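Local coordinates for protein SidF, inhibitor of growth family, member 3 (Legionella pneumophila subsp. pneumophila, PDB 4FYE) that removes phosphate from phosphoinositides by hydrolysis, as a Legionella phosphoinositide phosphatase of the SidF family, at residues A127-S132 with G731-V736. The protein carries 1 engineered substitution. Sequence-based numbering, arbitrary orientation.
Sequences ADLFSS and GLFGKV
The loop between helices 98-119 and 136-163, which holds an Asx turn, packs here against residues 731-736, which lead into helix 733-741, the last helix modelled. Within the turn, Phe130 N donates to Asp128 OD1 over 3.0 Å with an N-H...O angle of 163°. The N-H comes from above the carboxylate plane, 65° out of it, while OD2 of the same group forms a salt bridge with Arg63. Leu129, at the middle of the turn, leaves the backbone at an angle to residues 731-736, and its methyl end comes over to them. The side-chain contacts across are apolar, and the two segments share no hydrogen bond. Leu129 is the hub: its CG lies beside the backbone N and anti to the carbonyl carbon, and the chi2 of -170° turns the fork so that one methyl meets Leu732 and the other Phe733. Leu129 CD2 rests 3.8 Å from Leu732 CB, the two leucine side chains running antiparallel alongside one another. Leu129 CD1 approaches Phe733 CD2 obliquely to 3.8 Å, the side chains being roughly perpendicular. Leu732, with a like first torsion, brings its CD1 to 3.8 Å from Ala127 CB. On the loop side, Leu129 CB also lies over the centre of one face of the Phe130 ring, 3.9 Å above its plane. Asn730 supplies a polar link beside these methyl groups, its ND2 bonding to Ser131 O and its OD1 accepting from Leu732 N. Around this buried patch, helix 136-163 touches Ala127 and Leu732 through Asn138, helix 701-712 meets Leu129 through Thr701 and Phe733 through Ala705, and helix 71-92 contacts Phe733 through Glu74.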
loop_
_atom_site.group_PDB
_atom_site.type_symbol
_atom_site.label_atom_id
_atom_site.label_comp_id
_atom_site.label_asym_id
_atom_site.label_seq_id
_atom_site.Cartn_x
_atom_site.Cartn_y
_atom_site.Cartn_z
ATOM N N ALA A 127 -21.235 -12.111 12.568
ATOM C CA ALA A 127 -21.796 -11.635 11.318
ATOM C C ALA A 127 -21.491 -12.668 10.271
ATOM O O ALA A 127 -20.624 -13.495 10.466
ATOM C CB ALA A 127 -21.184 -10.303 10.923
ATOM N N ASP A 128 -22.227 -12.629 9.166
ATOM C CA ASP A 128 -21.844 -13.322 7.959
ATOM C C ASP A 128 -21.646 -12.260 6.874
ATOM O O ASP A 128 -22.596 -11.536 6.483
ATOM C CB ASP A 128 -22.889 -14.323 7.546
ATOM C CG ASP A 128 -22.535 -15.019 6.183
ATOM O OD1 ASP A 128 -21.351 -14.951 5.703
ATOM O OD2 ASP A 128 -23.453 -15.648 5.583
ATOM N N LEU A 129 -20.408 -12.133 6.436
ATOM C CA LEU A 129 -19.971 -11.141 5.451
ATOM C C LEU A 129 -20.444 -11.481 4.045
ATOM O O LEU A 129 -20.431 -10.589 3.178
ATOM C CB LEU A 129 -18.459 -11.116 5.342
ATOM C CG LEU A 129 -17.643 -10.369 6.416
ATOM C CD1 LEU A 129 -16.208 -10.262 5.961
ATOM C CD2 LEU A 129 -18.164 -8.996 6.776
ATOM N N PHE A 130 -20.917 -12.709 3.805
ATOM C CA PHE A 130 -21.065 -13.101 2.405
ATOM C C PHE A 130 -22.488 -13.350 2.115
ATOM O O PHE A 130 -22.830 -14.063 1.250
ATOM C CB PHE A 130 -20.256 -14.333 2.114
ATOM C CG PHE A 130 -18.824 -14.139 2.462
ATOM C CD1 PHE A 130 -18.085 -13.079 1.848
ATOM C CD2 PHE A 130 -18.207 -14.932 3.442
ATOM C CE1 PHE A 130 -16.768 -12.850 2.198
ATOM C CE2 PHE A 130 -16.884 -14.691 3.790
ATOM C CZ PHE A 130 -16.164 -13.650 3.150
ATOM N N SER A 131 -23.294 -12.649 2.843
ATOM C CA SER A 131 -24.696 -12.740 2.800
ATOM C C SER A 131 -25.208 -11.309 2.917
ATOM O O SER A 131 -24.469 -10.377 3.351
ATOM C CB SER A 131 -25.034 -13.378 4.171
ATOM O OG SER A 131 -26.225 -13.948 3.991
ATOM N N SER A 132 -26.494 -11.126 2.762
ATOM C CA SER A 132 -27.044 -9.783 2.898
ATOM C C SER A 132 -27.017 -9.159 4.305
ATOM O O SER A 132 -27.342 -9.819 5.294
ATOM C CB SER A 132 -28.449 -9.753 2.320
ATOM O OG SER A 132 -29.111 -8.679 2.909
ATOM N N GLY A 731 -19.457 -5.475 3.693
ATOM C CA GLY A 731 -18.937 -4.309 4.403
ATOM C C GLY A 731 -19.103 -4.347 5.914
ATOM O O GLY A 731 -18.721 -3.405 6.587
ATOM N N LEU A 732 -19.659 -5.412 6.498
ATOM C CA LEU A 732 -19.898 -5.396 7.956
ATOM C C LEU A 732 -18.683 -5.170 8.873
ATOM O O LEU A 732 -18.840 -4.746 10.051
ATOM C CB LEU A 732 -20.674 -6.639 8.411
ATOM C CG LEU A 732 -22.169 -6.550 8.072
ATOM C CD1 LEU A 732 -22.880 -7.801 8.587
ATOM C CD2 LEU A 732 -22.761 -5.287 8.686
ATOM N N PHE A 733 -17.489 -5.523 8.410
ATOM C CA PHE A 733 -16.285 -5.105 9.109
ATOM C C PHE A 733 -16.213 -3.591 9.302
ATOM O O PHE A 733 -15.582 -3.146 10.271
ATOM C CB PHE A 733 -14.976 -5.718 8.524
ATOM C CG PHE A 733 -14.566 -7.015 9.214
ATOM C CD1 PHE A 733 -14.398 -7.053 10.585
ATOM C CD2 PHE A 733 -14.351 -8.180 8.491
ATOM C CE1 PHE A 733 -14.017 -8.219 11.246
ATOM C CE2 PHE A 733 -13.957 -9.358 9.139
ATOM C CZ PHE A 733 -13.797 -9.381 10.524
ATOM N N GLY A 734 -16.887 -2.805 8.439
ATOM C CA GLY A 734 -16.934 -1.341 8.626
ATOM C C GLY A 734 -17.558 -0.887 9.931
ATOM O O GLY A 734 -17.053 0.028 10.586
ATOM N N LYS A 735 -18.617 -1.561 10.350
ATOM C CA LYS A 735 -19.320 -1.260 11.612
ATOM C C LYS A 735 -18.478 -1.594 12.821
ATOM O O LYS A 735 -18.573 -0.937 13.819
ATOM C CB LYS A 735 -20.646 -2.051 11.731
ATOM C CG LYS A 735 -21.544 -2.071 10.517
ATOM C CD LYS A 735 -22.152 -0.698 10.253
ATOM C CE LYS A 735 -22.610 -0.613 8.784
ATOM N NZ LYS A 735 -22.845 0.801 8.332
ATOM N N VAL A 736 -17.645 -2.611 12.742
ATOM C CA VAL A 736 -16.736 -2.833 13.824
ATOM C C VAL A 736 -15.675 -1.736 13.833
ATOM O O VAL A 736 -15.296 -1.233 14.904
ATOM C CB VAL A 736 -16.050 -4.186 13.655
ATOM C CG1 VAL A 736 -14.922 -4.289 14.650
ATOM C CG2 VAL A 736 -17.044 -5.270 13.953
#